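178aa long hypothetical molybdenum cofactor biosynthesis protein B (Sulfolobus tokodaii, PDB 3IWT) probably takes part in molybdenum cofactor biosynthesis as a MoaB-type protein of the MogA/MoaB family, with a probable molybdopterin-binding domain. Local coordinates at residues Ser15-Val20 and Lys55-Ser60; Tyr19-Ser24 and Asp83-Thr88; Phe107-Glu112 and Ala139-Lys144; Tyr133-Ser138 and Leu149-Pro154. All blocks are in the same frame, centred on the assembly; numbering follows the deposited sequence. Where two conformers were deposited one is given.

Contact 1: residues Ser15-Val20 and Lys55-Ser60; sequences SLNFYV and KIIGYS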
loop_
_atom_site.group_PDB
_atom_site.type_symbol
_atom_site.label_atom_id
_atom_site.label_comp_id
_atom_site.label_asym_id
_atom_site.label_seq_id
_atom_site.Cartn_x
_atom_site.Cartn_y
_atom_site.Cartn_z
ATOM N N SER A 15 -25.605 23.468 -15.092
ATOM C CA SER A 15 -26.331 22.221 -14.980
ATOM C C SER A 15 -25.302 21.131 -15.281
ATOM O O SER A 15 -24.625 21.193 -16.294
ATOM C CB SER A 15 -27.472 22.171 -15.998
ATOM O OG SER A 15 -28.199 20.960 -15.920
ATOM N N LEU A 16 -25.175 20.156 -14.391
ATOM C CA LEU A 16 -24.262 19.025 -14.585
ATOM C C LEU A 16 -25.060 17.755 -14.876
ATOM O O LEU A 16 -26.222 17.634 -14.494
ATOM C CB LEU A 16 -23.369 18.847 -13.355
ATOM C CG LEU A 16 -22.398 19.990 -13.035
ATOM C CD1 LEU A 16 -21.812 19.786 -11.641
ATOM C CD2 LEU A 16 -21.302 20.127 -14.112
ATOM N N ASN A 17 -24.423 16.819 -15.571
ATOM C CA ASN A 17 -25.015 15.525 -15.940
ATOM C C ASN A 17 -24.595 14.402 -14.972
ATOM O O ASN A 17 -23.392 14.137 -14.763
ATOM C CB ASN A 17 -24.595 15.132 -17.347
ATOM C CG ASN A 17 -25.049 16.113 -18.422
ATOM O OD1 ASN A 17 -24.322 16.351 -19.391
ATOM N ND2 ASN A 17 -26.241 16.618 -18.302
ATOM N N PHE A 18 -25.583 13.726 -14.405
ATOM C CA PHE A 18 -25.359 12.712 -13.367
ATOM C C PHE A 18 -25.816 11.352 -13.867
ATOM O O PHE A 18 -26.815 11.255 -14.588
ATOM C CB PHE A 18 -26.141 13.061 -12.097
ATOM C CG PHE A 18 -25.565 14.209 -11.320
ATOM C CD1 PHE A 18 -25.701 15.493 -11.782
ATOM C CD2 PHE A 18 -24.855 13.985 -10.132
ATOM C CE1 PHE A 18 -25.192 16.570 -11.082
ATOM C CE2 PHE A 18 -24.334 15.065 -9.407
ATOM C CZ PHE A 18 -24.484 16.357 -9.906
ATOM N N TYR A 19 -25.081 10.308 -13.474
ATOM C CA TYR A 19 -25.487 8.930 -13.682
ATOM C C TYR A 19 -25.669 8.286 -12.304
ATOM O O TYR A 19 -24.787 8.388 -11.438
ATOM C CB TYR A 19 -24.406 8.186 -14.462
ATOM C CG TYR A 19 -24.828 6.870 -15.048
ATOM C CD1 TYR A 19 -24.944 6.720 -16.426
ATOM C CD2 TYR A 19 -25.077 5.773 -14.242
ATOM C CE1 TYR A 19 -25.279 5.501 -16.991
ATOM C CE2 TYR A 19 -25.456 4.567 -14.782
ATOM C CZ TYR A 19 -25.546 4.434 -16.164
ATOM O OH TYR A 19 -25.873 3.226 -16.710
ATOM N N VAL A 20 -26.798 7.604 -12.112
ATOM C CA VAL A 20 -27.162 7.097 -10.785
ATOM C C VAL A 20 -27.102 5.568 -10.792
ATOM O O VAL A 20 -27.688 4.934 -11.664
ATOM C CB VAL A 20 -28.565 7.564 -10.338
ATOM C CG1 VAL A 20 -28.919 7.034 -8.936
ATOM C CG2 VAL A 20 -28.650 9.093 -10.347
ATOM N N LYS A 55 -29.178 17.311 -14.490
ATOM C CA LYS A 55 -29.796 16.318 -15.360
ATOM C C LYS A 55 -29.384 14.898 -14.991
ATOM O O LYS A 55 -28.231 14.659 -14.556
ATOM C CB LYS A 55 -29.393 16.579 -16.811
ATOM C CG LYS A 55 -29.689 17.978 -17.328
ATOM C CD LYS A 55 -31.167 18.262 -17.289
ATOM C CE LYS A 55 -31.541 19.499 -18.106
ATOM N NZ LYS A 55 -33.037 19.641 -18.182
ATOM N N ILE A 56 -30.312 13.951 -15.142
ATOM C CA ILE A 56 -29.981 12.528 -14.968
ATOM C C ILE A 56 -29.865 11.955 -16.355
ATOM O O ILE A 56 -30.845 11.956 -17.114
ATOM C CB ILE A 56 -31.079 11.744 -14.193
ATOM C CG1 ILE A 56 -31.411 12.422 -12.853
ATOM C CG2 ILE A 56 -30.661 10.267 -14.023
ATOM C CD1 ILE A 56 -30.227 12.816 -11.980
ATOM N N ILE A 57 -28.678 11.509 -16.738
ATOM C CA ILE A 57 -28.550 10.968 -18.060
ATOM C C ILE A 57 -28.443 9.458 -18.116
ATOM O O ILE A 57 -28.448 8.900 -19.193
ATOM C CB ILE A 57 -27.495 11.704 -18.910
ATOM C CG1 ILE A 57 -26.092 11.568 -18.349
ATOM C CG2 ILE A 57 -27.944 13.187 -19.106
ATOM C CD1 ILE A 57 -25.063 11.930 -19.423
ATOM N N GLY A 58 -28.400 8.789 -16.966
ATOM C CA GLY A 58 -28.527 7.350 -16.958
ATOM C C GLY A 58 -28.696 6.778 -15.574
ATOM O O GLY A 58 -28.496 7.480 -14.575
ATOM N N TYR A 59 -29.097 5.513 -15.529
ATOM C CA TYR A 59 -29.376 4.813 -14.265
ATOM C C TYR A 59 -29.199 3.325 -14.452
ATOM O O TYR A 59 -29.525 2.787 -15.516
ATOM C CB TYR A 59 -30.812 5.099 -13.817
ATOM C CG TYR A 59 -31.344 4.208 -12.687
ATOM C CD1 TYR A 59 -30.922 4.381 -11.365
ATOM C CD2 TYR A 59 -32.316 3.235 -12.940
ATOM C CE1 TYR A 59 -31.411 3.576 -10.331
ATOM C CE2 TYR A 59 -32.827 2.431 -11.904
ATOM C CZ TYR A 59 -32.367 2.603 -10.609
ATOM O OH TYR A 59 -32.894 1.810 -9.600
ATOM N N SER A 60 -28.678 2.654 -13.434
ATOM C CA SER A 60 -28.596 1.210 -13.458
ATOM C C SER A 60 -28.774 0.629 -12.060
ATOM O O SER A 60 -28.546 1.314 -11.047
ATOM C CB SER A 60 -27.273 0.752 -14.074
ATOM O OG SER A 60 -26.179 1.207 -13.308
HETATM O O HOH W 1 -24.337 1.528 -15.502
#
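The ring of Tyr19 lies flat over the backbone of Gly58, a CH-pi contact at the centre of the pairing between the parallel strands at Asn17-Val20 and Lys55-Ser60. With CG anti to the backbone N (chi1 -165°), the ring swings across to the neighbouring strand; Gly58 CA sits 4.0 Å from the ring centroid, and Tyr59 N lies over the same face nearer the rim. A CB on residue 58 would run into Tyr19 CE1, so the missing side chain lets the ring settle on the peptide. Ser60 OG comes to the ring edge, in plane, and a water bridges the two hydroxyls, 2.6 Å from Tyr19 OH and 2.9 Å from Ser60 OG. On the other face of the sheet, Phe18 CB meets the tip of Ile56, CD1, at 4.1 Å, while Val20 CB touches Tyr59 CD1 as the two side chains pass at an angle. Lys55 O meets the Phe18 ring in plane at its edge. The backbone ladder runs from Lys55 N to Leu16 O, an almost straight bond of 3.0 Å (177°), to Ser60 N on Val20 O; within it, Val20 N approaches Gly58 O from above the carbonyl plane. The axes of the two short strand segments are twisted by 45°. Strand 55-62 is the outermost of the chain's sheet on this side. Helix 40-51 covers the face of Phe18, Val20 and Ile56 through Ile45, Leu49 and Ile50, and helix 66-77 packs on the Tyr19 and Ser60 face through Ala72 and Ala76.

Contact 2: residues Tyr19-Ser24 and Asp83-Thr88; sequences YVITIS and DVIIST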
loop_
_atom_site.group_PDB
_atom_site.type_symbol
_atom_site.label_atom_id
_atom_site.label_comp_id
_atom_site.label_asym_id
_atom_site.label_seq_id
_atom_site.Cartn_x
_atom_site.Cartn_y
_atom_site.Cartn_z
ATOM N N TYR A 19 -25.081 10.308 -13.474
ATOM C CA TYR A 19 -25.487 8.930 -13.682
ATOM C C TYR A 19 -25.669 8.286 -12.304
ATOM O O TYR A 19 -24.787 8.388 -11.438
ATOM C CB TYR A 19 -24.406 8.186 -14.462
ATOM C CG TYR A 19 -24.828 6.870 -15.048
ATOM C CD1 TYR A 19 -24.944 6.720 -16.426
ATOM C CD2 TYR A 19 -25.077 5.773 -14.242
ATOM C CE1 TYR A 19 -25.279 5.501 -16.991
ATOM C CE2 TYR A 19 -25.456 4.567 -14.782
ATOM C CZ TYR A 19 -25.546 4.434 -16.164
ATOM O OH TYR A 19 -25.873 3.226 -16.710
ATOM N N VAL A 20 -26.798 7.604 -12.112
ATOM C CA VAL A 20 -27.162 7.097 -10.785
ATOM C C VAL A 20 -27.102 5.568 -10.792
ATOM O O VAL A 20 -27.688 4.934 -11.664
ATOM C CB VAL A 20 -28.565 7.564 -10.338
ATOM C CG1 VAL A 20 -28.919 7.034 -8.936
ATOM C CG2 VAL A 20 -28.650 9.093 -10.347
ATOM N N ILE A 21 -26.432 4.989 -9.805
ATOM C CA ILE A 21 -26.305 3.529 -9.732
ATOM C C ILE A 21 -26.821 3.016 -8.395
ATOM O O ILE A 21 -26.345 3.425 -7.323
ATOM C CB ILE A 21 -24.852 3.059 -9.949
ATOM C CG1 ILE A 21 -24.285 3.573 -11.275
ATOM C CG2 ILE A 21 -24.739 1.502 -9.860
ATOM C CD1 ILE A 21 -22.781 3.258 -11.455
ATOM N N THR A 22 -27.790 2.116 -8.432
ATOM C CA THR A 22 -28.307 1.543 -7.186
ATOM C C THR A 22 -27.707 0.162 -7.022
ATOM O O THR A 22 -27.780 -0.644 -7.932
ATOM C CB THR A 22 -29.853 1.518 -7.176
ATOM O OG1 THR A 22 -30.317 2.864 -7.158
ATOM C CG2 THR A 22 -30.394 0.755 -5.948
ATOM N N ILE A 23 -27.091 -0.082 -5.859
ATOM C CA ILE A 23 -26.459 -1.369 -5.558
ATOM C C ILE A 23 -27.286 -2.055 -4.465
ATOM O O ILE A 23 -27.210 -1.702 -3.278
ATOM C CB ILE A 23 -24.985 -1.188 -5.134
ATOM C CG1 ILE A 23 -24.232 -0.384 -6.195
ATOM C CG2 ILE A 23 -24.335 -2.520 -4.909
ATOM C CD1 ILE A 23 -22.812 0.024 -5.816
ATOM N N SER A 24 -28.116 -3.009 -4.887
ATOM C CA SER A 24 -29.089 -3.690 -4.010
ATOM C C SER A 24 -29.418 -5.070 -4.567
ATOM O O SER A 24 -30.059 -5.188 -5.623
ATOM C CB SER A 24 -30.383 -2.881 -3.894
ATOM O OG SER A 24 -31.385 -3.587 -3.156
ATOM N N ASP A 83 -20.908 13.806 -16.084
ATOM C CA ASP A 83 -19.986 14.592 -15.241
ATOM C C ASP A 83 -19.714 13.944 -13.886
ATOM O O ASP A 83 -18.588 13.983 -13.367
ATOM C CB ASP A 83 -20.524 16.012 -15.028
ATOM C CG ASP A 83 -20.729 16.759 -16.320
ATOM O OD1 ASP A 83 -19.799 16.774 -17.138
ATOM O OD2 ASP A 83 -21.822 17.336 -16.527
ATOM N N VAL A 84 -20.757 13.366 -13.301
ATOM C CA VAL A 84 -20.691 12.836 -11.947
ATOM C C VAL A 84 -21.481 11.515 -11.921
ATOM O O VAL A 84 -22.574 11.406 -12.524
ATOM C CB VAL A 84 -21.334 13.810 -10.913
ATOM C CG1 VAL A 84 -21.205 13.275 -9.472
ATOM C CG2 VAL A 84 -20.778 15.243 -11.032
ATOM N N ILE A 85 -20.935 10.551 -11.194
ATOM C CA ILE A 85 -21.584 9.277 -10.921
ATOM C C ILE A 85 -21.853 9.220 -9.421
ATOM O O ILE A 85 -20.942 9.451 -8.622
ATOM C CB ILE A 85 -20.704 8.074 -11.325
ATOM C CG1 ILE A 85 -20.375 8.113 -12.825
ATOM C CG2 ILE A 85 -21.398 6.734 -10.920
ATOM C CD1 ILE A 85 -19.217 7.179 -13.291
ATOM N N ILE A 86 -23.088 8.877 -9.059
ATOM C CA ILE A 86 -23.468 8.673 -7.670
ATOM C C ILE A 86 -24.057 7.277 -7.515
ATOM O O ILE A 86 -24.995 6.882 -8.230
ATOM C CB ILE A 86 -24.482 9.729 -7.181
ATOM C CG1 ILE A 86 -23.944 11.160 -7.365
ATOM C CG2 ILE A 86 -24.869 9.467 -5.681
ATOM C CD1 ILE A 86 -24.930 12.263 -6.898
ATOM N N SER A 87 -23.492 6.509 -6.589
ATOM C CA SER A 87 -24.065 5.211 -6.274
ATOM C C SER A 87 -24.647 5.218 -4.883
ATOM O O SER A 87 -24.175 5.945 -3.994
ATOM C CB SER A 87 -23.048 4.068 -6.440
ATOM O OG SER A 87 -21.993 4.154 -5.480
ATOM N N THR A 88 -25.653 4.375 -4.679
ATOM C CA THR A 88 -26.216 4.157 -3.362
ATOM C C THR A 88 -26.239 2.667 -3.058
ATOM O O THR A 88 -26.809 1.896 -3.819
ATOM C CB THR A 88 -27.649 4.738 -3.233
ATOM O OG1 THR A 88 -28.254 4.331 -1.983
ATOM C CG2 THR A 88 -28.566 4.343 -4.400
#
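Five backbone hydrogen bonds join strand 19-23 to strand 84-88, running in order from Tyr19 N on Val84 O to Ile23 N on Thr88 O. The last, 2.9 Å between Ile23 N and Thr88 O, is nearly straight (173°) and lies in the carbonyl plane; Thr88 N meets Ile21 O almost along the C=O axis. Beside these bonds Ser87 CA leans on Ile21 O at 3.1 Å in a CA-H...O contact. On the face of Ile21 and Ile85 the two side chains meet at a slant, Ile21 CD1 reaching Ile85 CG2 at 3.8 Å. Ile23 CD1 reaches Ser87 CB at 4.1 Å. On the other face Thr22 and Thr88 run alongside each other, with Thr88 CG2 3.6 Å from Thr22 OG1. Both strands belong to the parallel part of the alpha/beta sheet of this MogA/MoaB-family domain, with strand 17-23 lying between 55-62 and 84-88. Placing OG1 anti to the backbone N (chi1 171°) directs the Thr88 hydroxyl to Pro151 O, while Thr22 OG1 is hydrogen-bonded to Asp39. Farther out, Phe73 of helix 66-77 packs on Ile21 and Ser87, and Ile45 of helix 40-51 packs on Val20, Ile86 and Thr88.

Contact 3: residues Phe107-Glu112 and Ala139-Lys144; sequences FDREIE and AGIIGK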
loop_
_atom_site.group_PDB
_atom_site.type_symbol
_atom_site.label_atom_id
_atom_site.label_comp_id
_atom_site.label_asym_id
_atom_site.label_seq_id
_atom_site.Cartn_x
_atom_site.Cartn_y
_atom_site.Cartn_z
ATOM N N PHE A 107 -10.076 4.967 -8.548
ATOM C CA PHE A 107 -9.949 6.413 -8.550
ATOM C C PHE A 107 -8.558 6.804 -9.032
ATOM O O PHE A 107 -7.559 6.202 -8.623
ATOM C CB PHE A 107 -10.211 6.994 -7.136
ATOM C CG PHE A 107 -11.617 6.793 -6.612
ATOM C CD1 PHE A 107 -12.698 6.631 -7.457
ATOM C CD2 PHE A 107 -11.868 6.843 -5.227
ATOM C CE1 PHE A 107 -14.004 6.485 -6.967
ATOM C CE2 PHE A 107 -13.202 6.714 -4.720
ATOM C CZ PHE A 107 -14.250 6.526 -5.604
ATOM N N ASP A 108 -8.482 7.787 -9.916
ATOM C CA ASP A 108 -7.211 8.469 -10.172
ATOM C C ASP A 108 -6.666 9.110 -8.870
ATOM O O ASP A 108 -5.502 8.950 -8.544
ATOM C CB ASP A 108 -7.384 9.546 -11.232
ATOM C CG ASP A 108 -7.805 8.987 -12.604
ATOM O OD1 ASP A 108 -7.800 7.768 -12.813
ATOM O OD2 ASP A 108 -8.121 9.800 -13.487
ATOM N N ARG A 109 -7.557 9.825 -8.166
ATOM C CA ARG A 109 -7.298 10.460 -6.866
ATOM C C ARG A 109 -8.529 10.224 -5.985
ATOM O O ARG A 109 -9.648 10.470 -6.445
ATOM C CB ARG A 109 -7.119 11.979 -7.040
ATOM C CG ARG A 109 -6.068 12.363 -8.073
ATOM C CD ARG A 109 -5.745 13.859 -8.039
ATOM N NE ARG A 109 -6.674 14.634 -8.853
ATOM C CZ ARG A 109 -6.629 15.958 -8.990
ATOM N NH1 ARG A 109 -5.721 16.684 -8.333
ATOM N NH2 ARG A 109 -7.505 16.553 -9.780
ATOM N N GLU A 110 -8.340 9.743 -4.750
ATOM C CA GLU A 110 -9.442 9.696 -3.790
ATOM C C GLU A 110 -9.645 11.119 -3.275
ATOM O O GLU A 110 -8.684 11.838 -2.976
ATOM C CB GLU A 110 -9.234 8.741 -2.575
ATOM C CG GLU A 110 -10.543 8.556 -1.687
ATOM C CD GLU A 110 -10.341 7.963 -0.260
ATOM O OE1 GLU A 110 -9.224 7.580 0.049
ATOM O OE2 GLU A 110 -11.319 7.920 0.569
ATOM N N ILE A 111 -10.901 11.516 -3.133
ATOM C CA ILE A 111 -11.194 12.779 -2.444
ATOM C C ILE A 111 -11.256 12.358 -0.962
ATOM O O ILE A 111 -12.320 12.026 -0.426
ATOM C CB ILE A 111 -12.494 13.474 -2.950
ATOM C CG1 ILE A 111 -12.331 13.799 -4.449
ATOM C CG2 ILE A 111 -12.764 14.774 -2.170
ATOM C CD1 ILE A 111 -13.624 14.077 -5.196
ATOM N N GLU A 112 -10.088 12.399 -0.325
ATOM C CA GLU A 112 -9.841 11.698 0.915
ATOM C C GLU A 112 -10.793 12.176 2.012
ATOM O O GLU A 112 -11.359 11.356 2.769
ATOM C CB GLU A 112 -8.374 11.904 1.351
ATOM C CG GLU A 112 -7.337 11.424 0.297
ATOM C CD GLU A 112 -5.888 11.709 0.688
ATOM O OE1 GLU A 112 -5.627 12.306 1.753
ATOM O OE2 GLU A 112 -4.987 11.314 -0.078
ATOM N N ALA A 139 -15.589 9.294 -1.981
ATOM C CA ALA A 139 -15.645 10.054 -3.241
ATOM C C ALA A 139 -14.248 10.037 -3.896
ATOM O O ALA A 139 -13.221 9.844 -3.218
ATOM C CB ALA A 139 -16.152 11.523 -3.005
ATOM N N GLY A 140 -14.236 10.198 -5.219
ATOM C CA GLY A 140 -13.017 10.205 -5.981
ATOM C C GLY A 140 -13.199 10.797 -7.361
ATOM O O GLY A 140 -14.295 11.248 -7.734
ATOM N N ILE A 141 -12.102 10.796 -8.108
ATOM C CA ILE A 141 -12.024 11.417 -9.419
ATOM C C ILE A 141 -11.471 10.340 -10.363
ATOM O O ILE A 141 -10.480 9.671 -10.027
ATOM C CB ILE A 141 -11.042 12.644 -9.397
ATOM C CG1 ILE A 141 -11.523 13.741 -8.425
ATOM C CG2 ILE A 141 -10.845 13.217 -10.801
ATOM C CD1 ILE A 141 -10.381 14.538 -7.771
ATOM N N ILE A 142 -12.157 10.122 -11.485
ATOM C CA ILE A 142 -11.641 9.260 -12.566
ATOM C C ILE A 142 -11.756 10.028 -13.865
ATOM O O ILE A 142 -12.836 10.391 -14.256
ATOM C CB ILE A 142 -12.427 7.936 -12.706
ATOM C CG1 ILE A 142 -12.404 7.174 -11.391
ATOM C CG2 ILE A 142 -11.823 7.069 -13.866
ATOM C CD1 ILE A 142 -13.289 5.957 -11.326
ATOM N N GLY A 143 -10.635 10.264 -14.540
ATOM C CA GLY A 143 -10.633 11.132 -15.709
ATOM C C GLY A 143 -11.056 12.515 -15.249
ATOM O O GLY A 143 -10.499 13.049 -14.303
ATOM N N LYS A 144 -12.035 13.090 -15.914
ATOM C CA LYS A 144 -12.553 14.404 -15.553
ATOM C C LYS A 144 -13.918 14.291 -14.876
ATOM O O LYS A 144 -14.673 15.253 -14.834
ATOM C CB LYS A 144 -12.680 15.273 -16.800
ATOM C CG LYS A 144 -11.358 15.415 -17.611
ATOM C CD LYS A 144 -10.197 15.999 -16.750
ATOM C CE LYS A 144 -8.942 16.267 -17.613
ATOM N NZ LYS A 144 -8.010 15.089 -17.543
HETATM O O HOH W 2 -8.164 12.378 -13.152
HETATM O O HOH W 3 -13.517 9.764 0.250
#
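From CB, 3.9 Å from Ile141 O, the Phe107 side chain turns back along strand 138-142, its CG beside the backbone N (chi1 -64°). The ring then lies flat on Gly140, whose CA stands 3.5 Å above its centre in a CH-pi contact. CD1 meets Ile142 CD1 at the ring edge, CE2 reaches Ala139 O at 3.5 Å, and CZ approaches Gly140 N. A CB on residue 140 would clash with Phe107 CD2. An alanine in place of Phe107 would take the ring off Gly140 and Ile142 and would probably loosen the packing of 107-112. A classic beta bulge sets Asp108 and Arg109 together opposite Ile141, both N-H groups bonding only weakly to Ile141 O. Within the bulge Ile141 N donates to Arg109 O, and beyond it Ile111 N to Ala139 O. Asp108 OD2 takes up Gly143 N at 2.8 Å and a water that also donates to Gly143 O; its OD1 pairs with Lys66 of a third subunit. The Ile111 and Ile141 side chains cross nearly at right angles. Arg109 reaches Ser94 of a second subunit. Strand 145-150 backs Phe107 through Val147 and Leu149, while helix 154-176 covers Ile111 and Ile141 through Leu172 and Val176.

Contact 4: residues Tyr133-Ser138 and Leu149-Pro154; sequences YLTKAS and LLPGSP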
loop_
_atom_site.group_PDB
_atom_site.type_symbol
_atom_site.label_atom_id
_atom_site.label_comp_id
_atom_site.label_asym_id
_atom_site.label_seq_id
_atom_site.Cartn_x
_atom_site.Cartn_y
_atom_site.Cartn_z
ATOM N N TYR A 133 -19.488 5.786 12.538
ATOM C CA TYR A 133 -18.231 5.084 12.226
ATOM C C TYR A 133 -18.437 3.783 11.485
ATOM O O TYR A 133 -17.455 3.134 11.083
ATOM C CB TYR A 133 -17.295 4.947 13.415
ATOM C CG TYR A 133 -17.642 3.961 14.509
ATOM C CD1 TYR A 133 -17.306 2.614 14.390
ATOM C CD2 TYR A 133 -18.244 4.377 15.672
ATOM C CE1 TYR A 133 -17.572 1.698 15.402
ATOM C CE2 TYR A 133 -18.518 3.479 16.715
ATOM C CZ TYR A 133 -18.178 2.125 16.575
ATOM O OH TYR A 133 -18.415 1.220 17.608
ATOM N N LEU A 134 -19.695 3.418 11.244
ATOM C CA LEU A 134 -20.011 2.196 10.508
ATOM C C LEU A 134 -20.303 2.388 8.997
ATOM O O LEU A 134 -20.802 1.462 8.336
ATOM C CB LEU A 134 -21.159 1.495 11.235
ATOM C CG LEU A 134 -20.780 1.016 12.653
ATOM C CD1 LEU A 134 -21.916 0.187 13.231
ATOM C CD2 LEU A 134 -19.472 0.233 12.657
ATOM N N THR A 135 -19.956 3.560 8.456
ATOM C CA THR A 135 -19.994 3.777 6.985
ATOM C C THR A 135 -18.606 4.079 6.417
ATOM O O THR A 135 -17.758 4.652 7.102
ATOM C CB THR A 135 -20.975 4.881 6.596
ATOM O OG1 THR A 135 -21.093 4.969 5.162
ATOM C CG2 THR A 135 -20.574 6.259 7.197
ATOM N N LYS A 136 -18.411 3.675 5.161
ATOM C CA LYS A 136 -17.212 3.950 4.378
ATOM C C LYS A 136 -17.526 4.742 3.100
ATOM O O LYS A 136 -16.745 4.718 2.133
ATOM C CB LYS A 136 -16.510 2.651 4.022
ATOM C CG LYS A 136 -16.077 1.832 5.172
ATOM C CD LYS A 136 -15.367 0.548 4.702
ATOM C CE LYS A 136 -16.370 -0.525 4.230
ATOM N NZ LYS A 136 -15.652 -1.810 4.077
ATOM N N ALA A 137 -18.671 5.437 3.094
ATOM C CA ALA A 137 -19.031 6.335 2.010
ATOM C C ALA A 137 -17.791 7.143 1.604
ATOM O O ALA A 137 -17.043 7.613 2.454
ATOM C CB ALA A 137 -20.201 7.252 2.412
ATOM N N SER A 138 -17.554 7.225 0.286
ATOM C CA SER A 138 -16.298 7.721 -0.280
ATOM C C SER A 138 -16.564 8.488 -1.565
ATOM O O SER A 138 -17.646 8.372 -2.146
ATOM C CB SER A 138 -15.360 6.547 -0.578
ATOM O OG SER A 138 -14.993 5.849 0.596
ATOM N N LEU A 149 -19.677 7.461 -3.719
ATOM C CA LEU A 149 -20.170 6.172 -3.287
ATOM C C LEU A 149 -20.902 6.349 -1.970
ATOM O O LEU A 149 -20.288 6.509 -0.914
ATOM C CB LEU A 149 -19.008 5.179 -3.114
ATOM C CG LEU A 149 -18.000 5.027 -4.253
ATOM C CD1 LEU A 149 -16.866 4.022 -3.845
ATOM C CD2 LEU A 149 -18.710 4.616 -5.578
ATOM N N LEU A 150 -22.231 6.325 -2.032
ATOM C CA LEU A 150 -23.064 6.627 -0.876
ATOM C C LEU A 150 -23.687 5.391 -0.225
ATOM O O LEU A 150 -23.848 4.370 -0.875
ATOM C CB LEU A 150 -24.171 7.601 -1.272
ATOM C CG LEU A 150 -23.740 8.911 -1.954
ATOM C CD1 LEU A 150 -24.993 9.855 -2.251
ATOM C CD2 LEU A 150 -22.610 9.633 -1.105
ATOM N N PRO A 151 -24.109 5.517 1.045
ATOM C CA PRO A 151 -24.830 4.397 1.676
ATOM C C PRO A 151 -26.197 4.043 1.066
ATOM O O PRO A 151 -26.767 4.808 0.243
ATOM C CB PRO A 151 -24.999 4.846 3.134
ATOM C CG PRO A 151 -23.992 5.991 3.315
ATOM C CD PRO A 151 -23.983 6.668 1.967
ATOM N N GLY A 152 -26.702 2.871 1.441
ATOM C CA GLY A 152 -28.031 2.425 0.996
ATOM C C GLY A 152 -29.196 3.208 1.587
ATOM O O GLY A 152 -30.203 3.407 0.925
ATOM N N SER A 153 -29.048 3.623 2.841
ATOM C CA SER A 153 -30.058 4.393 3.598
ATOM C C SER A 153 -30.537 5.683 2.897
ATOM O O SER A 153 -29.724 6.539 2.570
ATOM C CB SER A 153 -29.452 4.749 4.954
ATOM O OG SER A 153 -30.121 5.814 5.545
ATOM N N PRO A 154 -31.862 5.841 2.694
ATOM C CA PRO A 154 -32.430 7.091 2.138
ATOM C C PRO A 154 -32.056 8.366 2.909
ATOM O O PRO A 154 -31.797 9.396 2.297
ATOM C CB PRO A 154 -33.941 6.861 2.227
ATOM C CG PRO A 154 -34.093 5.384 2.229
ATOM C CD PRO A 154 -32.923 4.848 2.965
#
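An ST turn at Thr135 leads into the antiparallel hairpin of strands 138-142 and 145-150, whose open end is closed by a single hydrogen-bonded pair, Ser138 with Leu149. Leu149 N donates to Ser138 O at 2.7 Å, nearly along the C=O axis, and Ser138 N returns a bond of 3.1 Å to a lone pair of Leu149 O. The turn is made by Thr135 OG1, anti to its own backbone N (chi1 -174°), which accepts from Ala137 N at 3.2 Å. The same oxygen rests 3.6 Å from Pro151 CG, the side chains being inclined to each other. A valine in place of Thr135 would remove the acceptor of Ala137 N and would probably disturb the turn that brings Ala137 onto Pro151. Ala137 CB lies 3.9 Å from Pro151 CD, and Ala137 CA touches Leu149 O. Ser138 OG, for its part, donates to Lys136 O at 2.6 Å from above the carbonyl plane, tying the loop back on itself as it enters the strand. Phe118 of helix 112-123 packs on Thr135, Ala137 and Pro151, Ile103 of helix 99-103 packs on Leu149, and Leu150 forms backbone bonds with Ser87 and Gly89, placing strand 145-150 beside strand 84-88.

In the fold
From the N terminus, strand 17-23 is used twice: contact 1 closes a loop of 34 residues, largely helical, by bringing in strand 55-62 along one edge, and contact 2 closes a longer one by adding strand 84-88 along the other. Both begin on strand 17-23 and share Tyr19 and Val20; their loops overlap, the second running on to 83-88. Contacts 3 and 4 follow after both and cross each other, their segments alternating along the chain in the order 107-112, 133-138, 139-144, 149-154. Contacts 2 and 4 meet where strand 145-150 lies parallel beside 84-88; beyond it the sheet turns antiparallel. One sheet thus runs from contact 1 to contact 3, whose centres are 18 Å apart.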